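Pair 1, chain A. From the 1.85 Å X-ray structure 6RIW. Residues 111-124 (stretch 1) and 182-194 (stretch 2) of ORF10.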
# COMPACT_ATOMS: atom_id res chain seq x y z
N ALA A 111 11.22 22.90 -13.77
CA ALA A 111 9.89 22.91 -13.20
C ALA A 111 9.62 21.69 -12.32
O ALA A 111 8.70 21.72 -11.49
CB ALA A 111 8.84 22.97 -14.31
N LEU A 112 10.37 20.61 -12.51
CA LEU A 112 10.17 19.43 -11.68
C LEU A 112 10.52 19.67 -10.22
O LEU A 112 10.09 18.89 -9.37
CB LEU A 112 10.97 18.26 -12.26
CG LEU A 112 10.55 17.87 -13.68
CD1 LEU A 112 11.37 16.67 -14.21
CD2 LEU A 112 9.06 17.62 -13.79
N GLU A 113 11.23 20.76 -9.91
CA GLU A 113 11.48 21.11 -8.51
C GLU A 113 10.19 21.29 -7.73
O GLU A 113 10.15 21.04 -6.52
CB GLU A 113 12.31 22.39 -8.44
CG GLU A 113 12.76 22.76 -7.04
CD GLU A 113 14.03 23.61 -7.04
OE1 GLU A 113 14.23 24.39 -8.01
OE2 GLU A 113 14.82 23.49 -6.07
N ASN A 114 9.11 21.69 -8.39
CA ASN A 114 7.83 21.86 -7.72
C ASN A 114 6.79 20.85 -8.19
O ASN A 114 5.60 21.16 -8.24
CB ASN A 114 7.34 23.30 -7.92
CG ASN A 114 8.26 24.29 -7.27
OD1 ASN A 114 8.88 25.11 -7.95
ND2 ASN A 114 8.41 24.19 -5.97
N CYS A 115 7.24 19.65 -8.55
CA CYS A 115 6.36 18.56 -8.98
C CYS A 115 6.41 17.44 -7.95
O CYS A 115 7.49 17.04 -7.52
CB CYS A 115 6.78 18.03 -10.35
SG CYS A 115 5.68 16.80 -11.10
N GLY A 116 5.24 16.93 -7.56
CA GLY A 116 5.14 15.79 -6.68
C GLY A 116 4.59 14.58 -7.43
O GLY A 116 4.32 14.64 -8.63
N VAL A 117 4.44 13.47 -6.70
CA VAL A 117 3.88 12.25 -7.31
C VAL A 117 3.10 11.48 -6.26
O VAL A 117 3.56 11.30 -5.13
CB VAL A 117 4.97 11.37 -7.97
CG1 VAL A 117 6.14 11.09 -7.01
CG2 VAL A 117 4.34 10.06 -8.51
N ILE A 118 1.89 11.04 -6.62
CA ILE A 118 1.08 10.14 -5.79
C ILE A 118 0.80 8.87 -6.59
O ILE A 118 0.27 8.94 -7.70
CB ILE A 118 -0.23 10.81 -5.31
CG1 ILE A 118 0.09 12.04 -4.47
CG2 ILE A 118 -1.06 9.82 -4.49
CD1 ILE A 118 -1.14 12.89 -4.11
N LEU A 119 1.14 7.71 -6.02
CA LEU A 119 1.16 6.45 -6.76
C LEU A 119 0.24 5.45 -6.08
O LEU A 119 0.49 5.08 -4.93
CB LEU A 119 2.58 5.89 -6.83
CG LEU A 119 2.77 4.54 -7.53
CD1 LEU A 119 2.62 4.73 -9.03
CD2 LEU A 119 4.15 3.94 -7.17
N GLY A 120 -0.79 4.98 -6.78
CA GLY A 120 -1.55 3.84 -6.27
C GLY A 120 -0.74 2.55 -6.42
O GLY A 120 -0.07 2.33 -7.44
N ASN A 121 -0.80 1.69 -5.40
CA ASN A 121 0.08 0.52 -5.39
C ASN A 121 -0.46 -0.55 -4.44
O ASN A 121 -1.05 -0.22 -3.41
CB ASN A 121 1.50 0.93 -4.99
CG ASN A 121 2.52 -0.18 -5.16
OD1 ASN A 121 2.32 -1.12 -5.93
ND2 ASN A 121 3.62 -0.08 -4.42
N LEU A 122 -0.26 -1.82 -4.80
CA LEU A 122 -0.62 -2.95 -3.95
C LEU A 122 0.45 -3.21 -2.89
O LEU A 122 1.64 -3.11 -3.17
CB LEU A 122 -0.77 -4.23 -4.79
CG LEU A 122 -1.99 -4.29 -5.71
CD1 LEU A 122 -1.84 -5.37 -6.80
CD2 LEU A 122 -3.24 -4.53 -4.87
N SER A 123 0.02 -3.57 -1.68
CA SER A 123 0.94 -3.99 -0.64
C SER A 123 1.12 -5.50 -0.63
O SER A 123 1.07 -6.11 0.44
CB SER A 123 0.45 -3.50 0.72
OG SER A 123 0.57 -2.09 0.80
N PHE A 124 1.29 -6.12 -1.80
CA PHE A 124 1.42 -7.58 -1.94
C PHE A 124 2.86 -7.97 -2.26
O PHE A 124 3.60 -7.18 -2.86
CB PHE A 124 0.57 -8.10 -3.09
CG PHE A 124 -0.92 -8.10 -2.84
CD1 PHE A 124 -1.45 -7.85 -1.59
CD2 PHE A 124 -1.77 -8.39 -3.89
CE1 PHE A 124 -2.82 -7.88 -1.39
CE2 PHE A 124 -3.14 -8.43 -3.71
CZ PHE A 124 -3.66 -8.17 -2.45
N ALA A 182 14.41 9.26 -9.38
CA ALA A 182 14.88 8.96 -10.74
C ALA A 182 14.45 10.02 -11.75
O ALA A 182 15.12 10.19 -12.77
CB ALA A 182 14.36 7.60 -11.19
N ALA A 183 13.34 10.72 -11.51
CA ALA A 183 12.91 11.78 -12.41
C ALA A 183 13.30 13.17 -11.91
O ALA A 183 13.00 14.15 -12.59
CB ALA A 183 11.40 11.71 -12.63
N GLY A 184 13.93 13.29 -10.75
CA GLY A 184 14.32 14.60 -10.25
C GLY A 184 13.19 15.45 -9.74
O GLY A 184 13.25 16.68 -9.85
N LEU A 185 12.16 14.85 -9.17
CA LEU A 185 11.03 15.59 -8.61
C LEU A 185 11.36 16.17 -7.23
O LEU A 185 11.86 15.45 -6.35
CB LEU A 185 9.82 14.67 -8.48
CG LEU A 185 9.48 13.86 -9.71
CD1 LEU A 185 8.15 13.15 -9.44
CD2 LEU A 185 9.40 14.78 -10.93
N GLY A 186 11.03 17.44 -7.01
CA GLY A 186 11.31 18.07 -5.73
C GLY A 186 10.13 18.27 -4.79
O GLY A 186 10.29 18.88 -3.72
N GLY A 187 8.94 17.79 -5.16
CA GLY A 187 7.75 17.98 -4.37
C GLY A 187 7.40 16.75 -3.54
O GLY A 187 8.21 15.84 -3.35
N SER A 188 6.18 16.76 -2.99
CA SER A 188 5.75 15.69 -2.09
C SER A 188 5.54 14.39 -2.86
O SER A 188 5.19 14.39 -4.04
CB SER A 188 4.44 16.05 -1.39
OG SER A 188 4.54 17.29 -0.73
N HIS A 189 5.74 13.27 -2.17
CA HIS A 189 5.52 11.97 -2.80
C HIS A 189 5.13 10.95 -1.76
O HIS A 189 5.65 10.96 -0.64
CB HIS A 189 6.76 11.48 -3.58
CG HIS A 189 8.06 11.60 -2.85
ND1 HIS A 189 8.62 10.56 -2.15
CD2 HIS A 189 8.94 12.63 -2.77
CE1 HIS A 189 9.78 10.94 -1.64
NE2 HIS A 189 10.00 12.20 -2.00
N PHE A 190 4.18 10.08 -2.12
CA PHE A 190 3.82 8.92 -1.33
C PHE A 190 3.05 7.96 -2.23
O PHE A 190 2.64 8.30 -3.34
CB PHE A 190 3.01 9.28 -0.07
CG PHE A 190 1.70 10.00 -0.34
CD1 PHE A 190 1.66 11.39 -0.45
CD2 PHE A 190 0.50 9.29 -0.41
CE1 PHE A 190 0.42 12.06 -0.68
CE2 PHE A 190 -0.73 9.94 -0.61
CZ PHE A 190 -0.77 11.32 -0.75
N ALA A 191 2.92 6.72 -1.76
CA ALA A 191 2.04 5.73 -2.36
C ALA A 191 0.80 5.58 -1.50
O ALA A 191 0.81 5.87 -0.30
CB ALA A 191 2.75 4.39 -2.52
N LEU A 192 -0.29 5.12 -2.12
CA LEU A 192 -1.51 4.85 -1.38
C LEU A 192 -2.14 3.57 -1.90
O LEU A 192 -1.83 3.11 -3.01
CB LEU A 192 -2.51 6.02 -1.46
CG LEU A 192 -3.11 6.37 -2.83
CD1 LEU A 192 -4.30 5.49 -3.23
CD2 LEU A 192 -3.57 7.83 -2.83
N ASP A 193 -3.06 3.01 -1.11
CA ASP A 193 -3.83 1.83 -1.49
C ASP A 193 -5.29 2.11 -1.13
O ASP A 193 -5.61 2.33 0.04
CB ASP A 193 -3.30 0.58 -0.77
CG ASP A 193 -4.03 -0.74 -1.14
OD1 ASP A 193 -4.81 -0.80 -2.13
OD2 ASP A 193 -3.77 -1.76 -0.43
N ALA A 194 -6.14 2.13 -2.14
CA ALA A 194 -7.59 2.12 -2.00
C ALA A 194 -8.18 0.99 -2.84
O ALA A 194 -9.26 1.13 -3.41
CB ALA A 194 -8.19 3.47 -2.41
O HOH W 1 -1.91 -1.27 1.38
O HOH W 2 -2.80 -4.21 -1.05

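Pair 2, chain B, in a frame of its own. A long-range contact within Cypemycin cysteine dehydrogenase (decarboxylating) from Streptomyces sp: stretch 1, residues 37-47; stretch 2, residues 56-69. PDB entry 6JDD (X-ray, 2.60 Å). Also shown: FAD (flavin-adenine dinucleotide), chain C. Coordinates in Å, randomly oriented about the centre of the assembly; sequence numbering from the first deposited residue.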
# COMPACT_ATOMS: atom_id res chain seq x y z
N GLU B 37 -20.52 9.61 -39.47
CA GLU B 37 -20.42 11.07 -39.28
C GLU B 37 -20.88 11.47 -37.88
O GLU B 37 -20.58 12.58 -37.47
CB GLU B 37 -21.28 11.77 -40.33
CG GLU B 37 -22.73 11.34 -40.30
CD GLU B 37 -22.96 9.92 -40.76
OE1 GLU B 37 -21.98 9.19 -40.89
OE2 GLU B 37 -24.11 9.55 -40.98
N LEU B 38 -21.57 10.57 -37.19
CA LEU B 38 -22.12 10.84 -35.84
C LEU B 38 -21.00 10.89 -34.81
O LEU B 38 -20.20 9.98 -34.80
CB LEU B 38 -23.11 9.73 -35.50
CG LEU B 38 -23.86 9.89 -34.18
CD1 LEU B 38 -24.56 11.23 -34.09
CD2 LEU B 38 -24.87 8.77 -34.05
N VAL B 39 -20.95 11.93 -33.99
CA VAL B 39 -20.06 11.97 -32.80
C VAL B 39 -20.79 11.35 -31.60
O VAL B 39 -21.86 11.84 -31.23
CB VAL B 39 -19.59 13.41 -32.49
CG1 VAL B 39 -18.83 13.51 -31.18
CG2 VAL B 39 -18.74 13.94 -33.61
N VAL B 40 -20.21 10.30 -31.01
CA VAL B 40 -20.82 9.53 -29.90
C VAL B 40 -19.97 9.78 -28.65
O VAL B 40 -18.82 9.36 -28.62
CB VAL B 40 -20.88 8.04 -30.25
CG1 VAL B 40 -21.49 7.19 -29.14
CG2 VAL B 40 -21.63 7.81 -31.53
N ASN B 41 -20.54 10.46 -27.68
CA ASN B 41 -19.96 10.61 -26.32
C ASN B 41 -20.50 9.49 -25.43
O ASN B 41 -21.61 9.03 -25.65
CB ASN B 41 -20.26 11.98 -25.72
CG ASN B 41 -19.90 13.11 -26.65
OD1 ASN B 41 -18.73 13.38 -26.90
ND2 ASN B 41 -20.91 13.78 -27.16
N VAL B 42 -19.72 9.07 -24.45
CA VAL B 42 -20.11 7.95 -23.56
C VAL B 42 -19.68 8.24 -22.13
O VAL B 42 -18.52 8.65 -21.90
CB VAL B 42 -19.52 6.62 -24.05
CG1 VAL B 42 -20.03 5.46 -23.21
CG2 VAL B 42 -19.80 6.36 -25.52
N SER B 43 -20.60 8.05 -21.21
CA SER B 43 -20.35 8.07 -19.75
C SER B 43 -20.63 6.66 -19.21
O SER B 43 -21.48 5.97 -19.74
CB SER B 43 -21.16 9.14 -19.03
OG SER B 43 -22.57 8.96 -19.17
N VAL B 44 -19.87 6.23 -18.23
CA VAL B 44 -19.98 4.84 -17.73
C VAL B 44 -19.97 4.90 -16.21
O VAL B 44 -19.06 5.47 -15.64
CB VAL B 44 -18.82 3.99 -18.26
CG1 VAL B 44 -18.93 2.56 -17.79
CG2 VAL B 44 -18.70 4.02 -19.76
N THR B 45 -20.92 4.28 -15.55
CA THR B 45 -21.02 4.29 -14.08
C THR B 45 -19.99 3.32 -13.56
O THR B 45 -19.66 2.37 -14.25
CB THR B 45 -22.38 3.89 -13.50
OG1 THR B 45 -22.67 2.50 -13.73
CG2 THR B 45 -23.49 4.77 -14.02
N PRO B 46 -19.48 3.54 -12.34
CA PRO B 46 -18.60 2.58 -11.69
C PRO B 46 -19.17 1.15 -11.84
O PRO B 46 -18.47 0.28 -12.22
CB PRO B 46 -18.58 3.15 -10.27
CG PRO B 46 -18.65 4.63 -10.48
CD PRO B 46 -19.72 4.75 -11.53
N ALA B 47 -20.44 0.95 -11.52
CA ALA B 47 -21.06 -0.38 -11.59
C ALA B 47 -20.85 -0.93 -12.99
O ALA B 47 -20.44 -2.07 -13.15
CB ALA B 47 -22.52 -0.32 -11.22
N ALA B 56 -11.87 0.23 -23.89
CA ALA B 56 -12.40 -0.23 -25.18
C ALA B 56 -13.32 0.84 -25.79
O ALA B 56 -13.25 1.07 -27.02
CB ALA B 56 -13.08 -1.57 -25.00
N LEU B 57 -14.12 1.54 -24.98
CA LEU B 57 -15.02 2.60 -25.47
C LEU B 57 -14.19 3.79 -25.96
O LEU B 57 -14.60 4.45 -26.93
CB LEU B 57 -15.98 3.02 -24.35
CG LEU B 57 -16.99 1.98 -23.89
CD1 LEU B 57 -17.64 2.43 -22.60
CD2 LEU B 57 -18.04 1.71 -24.94
N ARG B 58 -13.11 4.12 -25.25
CA ARG B 58 -12.23 5.21 -25.72
C ARG B 58 -11.80 4.92 -27.16
O ARG B 58 -11.63 5.87 -27.91
CB ARG B 58 -11.01 5.39 -24.82
CG ARG B 58 -11.30 6.07 -23.51
CD ARG B 58 -10.06 6.23 -22.67
NE ARG B 58 -10.44 6.22 -21.26
CZ ARG B 58 -11.19 7.17 -20.68
NH1 ARG B 58 -11.49 7.07 -19.39
NH2 ARG B 58 -11.62 8.23 -21.38
N HIS B 59 -11.62 3.65 -27.54
CA HIS B 59 -11.24 3.25 -28.93
C HIS B 59 -12.48 3.24 -29.83
O HIS B 59 -12.42 3.78 -30.92
CB HIS B 59 -10.45 1.92 -28.95
CG HIS B 59 -9.12 2.06 -28.29
ND1 HIS B 59 -8.07 2.73 -28.90
CD2 HIS B 59 -8.68 1.71 -27.05
CE1 HIS B 59 -7.04 2.78 -28.06
NE2 HIS B 59 -7.39 2.15 -26.91
N LEU B 60 -13.59 2.66 -29.39
CA LEU B 60 -14.73 2.47 -30.31
C LEU B 60 -15.52 3.77 -30.50
O LEU B 60 -16.11 3.92 -31.55
CB LEU B 60 -15.61 1.36 -29.74
CG LEU B 60 -14.91 0.01 -29.62
CD1 LEU B 60 -15.67 -0.96 -28.72
CD2 LEU B 60 -14.69 -0.60 -31.00
N ALA B 61 -15.53 4.67 -29.52
CA ALA B 61 -16.33 5.91 -29.56
C ALA B 61 -15.45 7.06 -30.00
O ALA B 61 -14.35 7.17 -29.51
CB ALA B 61 -16.93 6.18 -28.20
N ASN B 62 -15.98 7.95 -30.81
CA ASN B 62 -15.22 9.08 -31.39
C ASN B 62 -15.39 10.35 -30.56
O ASN B 62 -14.70 11.30 -30.84
CB ASN B 62 -15.63 9.31 -32.84
CG ASN B 62 -17.12 9.48 -33.01
OD1 ASN B 62 -17.91 8.97 -32.25
ND2 ASN B 62 -17.49 10.19 -34.04
N GLY B 63 -16.30 10.37 -29.59
CA GLY B 63 -16.53 11.55 -28.73
C GLY B 63 -15.78 11.43 -27.42
O GLY B 63 -14.92 10.61 -27.37
N LYS B 64 -16.13 12.19 -26.39
CA LYS B 64 -15.50 12.08 -25.05
C LYS B 64 -16.02 10.85 -24.33
O LYS B 64 -17.21 10.49 -24.51
CB LYS B 64 -15.79 13.34 -24.24
CG LYS B 64 -15.14 14.60 -24.82
CD LYS B 64 -13.73 14.35 -25.41
CE LYS B 64 -12.81 15.56 -25.37
NZ LYS B 64 -13.40 16.74 -26.07
N VAL B 65 -15.14 10.20 -23.59
CA VAL B 65 -15.53 9.02 -22.79
C VAL B 65 -15.08 9.29 -21.37
O VAL B 65 -13.97 9.75 -21.20
CB VAL B 65 -14.96 7.70 -23.35
CG1 VAL B 65 -15.32 6.52 -22.48
CG2 VAL B 65 -15.44 7.44 -24.75
N TRP B 66 -15.95 9.09 -20.41
CA TRP B 66 -15.63 9.35 -18.99
C TRP B 66 -16.40 8.44 -18.04
O TRP B 66 -17.50 7.96 -18.37
CB TRP B 66 -15.82 10.81 -18.63
CG TRP B 66 -17.03 11.48 -19.18
CD1 TRP B 66 -17.13 12.08 -20.40
CD2 TRP B 66 -18.28 11.73 -18.51
NE1 TRP B 66 -18.35 12.66 -20.55
CE2 TRP B 66 -19.07 12.48 -19.41
CE3 TRP B 66 -18.81 11.40 -17.26
CZ2 TRP B 66 -20.36 12.89 -19.09
CZ3 TRP B 66 -20.07 11.82 -16.94
CH2 TRP B 66 -20.84 12.55 -17.85
N VAL B 67 -15.78 8.18 -16.90
CA VAL B 67 -16.43 7.47 -15.79
C VAL B 67 -17.29 8.48 -15.04
O VAL B 67 -16.84 9.63 -14.86
CB VAL B 67 -15.40 6.78 -14.90
CG1 VAL B 67 -16.09 6.17 -13.70
CG2 VAL B 67 -14.64 5.73 -15.70
N ASP B 68 -18.50 8.05 -14.72
CA ASP B 68 -19.54 8.89 -14.08
C ASP B 68 -19.22 9.06 -12.56
O ASP B 68 -19.78 8.37 -11.71
CB ASP B 68 -20.94 8.32 -14.33
CG ASP B 68 -22.02 9.17 -13.64
OD1 ASP B 68 -21.76 10.37 -13.51
OD2 ASP B 68 -23.09 8.61 -13.21
N SER B 69 -18.28 9.94 -12.28
CA SER B 69 -17.74 10.10 -10.88
C SER B 69 -17.21 11.51 -10.75
O SER B 69 -16.58 11.97 -11.68
CB SER B 69 -16.69 9.13 -10.45
OG SER B 69 -16.12 9.60 -9.25
PA FAD C . -23.74 3.64 -9.89
O1A FAD C . -23.12 4.98 -10.15
O2A FAD C . -22.86 2.43 -9.96
O5B FAD C . -24.49 3.67 -8.47
C5B FAD C . -23.75 3.27 -7.29
C4B FAD C . -24.39 3.89 -6.07
O4B FAD C . -23.36 4.54 -5.28
C3B FAD C . -25.44 4.97 -6.34
O3B FAD C . -26.49 4.92 -5.39
C2B FAD C . -24.63 6.27 -6.22
O2B FAD C . -25.43 7.38 -5.88
C1B FAD C . -23.68 5.90 -5.09
N9A FAD C . -22.43 6.66 -5.11
C8A FAD C . -22.25 7.95 -5.54
N7A FAD C . -21.00 8.35 -5.42
C5A FAD C . -20.33 7.26 -4.88
C6A FAD C . -18.99 7.04 -4.51
N6A FAD C . -18.03 7.96 -4.64
N1A FAD C . -18.67 5.83 -3.99
C2A FAD C . -19.64 4.92 -3.86
N3A FAD C . -20.93 5.00 -4.17
C4A FAD C . -21.21 6.21 -4.68
N1 FAD C . -29.78 -3.80 -11.89
C2 FAD C . -30.76 -3.50 -12.77
O2 FAD C . -31.52 -2.55 -12.57
N3 FAD C . -30.96 -4.22 -13.90
C4 FAD C . -30.17 -5.30 -14.22
O4 FAD C . -30.39 -5.92 -15.25
C4X FAD C . -29.14 -5.64 -13.33
N5 FAD C . -28.38 -6.67 -13.62
C5X FAD C . -27.38 -6.98 -12.74
C6 FAD C . -26.55 -8.08 -13.03
C7 FAD C . -25.53 -8.45 -12.20
C7M FAD C . -24.66 -9.63 -12.54
C8 FAD C . -25.30 -7.72 -11.01
C8M FAD C . -24.18 -8.10 -10.07
C9 FAD C . -26.10 -6.64 -10.71
C9A FAD C . -27.15 -6.25 -11.56
N10 FAD C . -27.98 -5.16 -11.28
C10 FAD C . -29.00 -4.82 -12.16
C1' FAD C . -27.78 -4.37 -10.06
C2' FAD C . -27.03 -3.08 -10.33
O2' FAD C . -25.71 -3.37 -10.76
C3' FAD C . -26.99 -2.20 -9.08
O3' FAD C . -28.30 -1.73 -8.78
C4' FAD C . -26.05 -1.00 -9.21
O4' FAD C . -26.05 -0.25 -7.99
C5' FAD C . -26.42 -0.09 -10.35
O5' FAD C . -25.61 1.12 -10.30
P FAD C . -25.65 2.14 -11.54
O1P FAD C . -27.07 2.43 -11.87
O2P FAD C . -24.75 1.61 -12.61
O3P FAD C . -24.98 3.44 -10.89

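Pair 1 and pair 2 each set two parallel strands side by side, with the second strand entered from a helix through a short glycine-containing turn. Superposing N, CA and C of 14 central residues gives an RMSD of 0.6 Å. The strand axes approach to 4.6 Å at 23° in pair 1 and to 4.8 Å at 13° in pair 2.

The register is the same. Val A117 bridges His A189 as Val B42 bridges Val B65, and Ile A118 with Phe A190 corresponds to Ser B43 with Trp B66. The bonding alternates accordingly: Val A117 N to Ser A188 O (2.9 Å) matches Val B42 N to Lys B64 O (2.9 Å), and Leu A119 N to Phe A190 O (3.1 Å) matches Val B44 N to Trp B66 O (2.9 Å). The return bond from Phe A190 N to Val A117 O is weak at 3.3 Å, whereas its equivalent, Trp B66 N to Val B42 O, measures 3.0 Å.

Both turns have glycine at one matched position, Gly A187 and Gly B63, whose CA atoms fall 0.2 Å apart after superposition. An ideal CB would lie 2.7 Å from Cys A115 O on Gly A187 and 2.5 Å from Val B40 O on Gly B63, both clashes. Gly A187 N donates to Cys A115 O and Gly B63 N to Val B40 O, each at 2.9 Å, the second bond being weak. The preceding position differs. Gly A186 uses its backbone, N to Leu A112 O at 2.9 Å. Asn B62 uses its amide side chain as a two-point clamp, ND2 donating to Leu B38 O (2.8 Å) and OD1 accepting from Val B40 N (2.9 Å). At the Gly A116 position, Asn B41 adds a side-chain acceptor, its OD1 taking Lys B64 N at 2.9 Å.

On the face carrying the aromatic residue, a p rotamer in both pairs brings the ring over the neighbouring strand. Ile A118 CG1 lies 4.2 Å from the Phe A190 ring centroid, 27° off the normal. In pair 2 the matched residue is Ser B43, whose CB sits 3.5 Å from the centroid of the Trp B66 six-membered ring, 9° off the normal.

On the other face, apolar packing is supplied differently. Leu A185 reaches Val A117 itself, CD1 to CG1 at 3.8 Å. Its counterpart Ala B61 offers only a methyl, CB to Val B42 CG2 at 3.9 Å, and Leu B57 from the helix adds CD1 at 3.9 Å from Val B42 CG1 and 3.4 Å from Val B44 CG2.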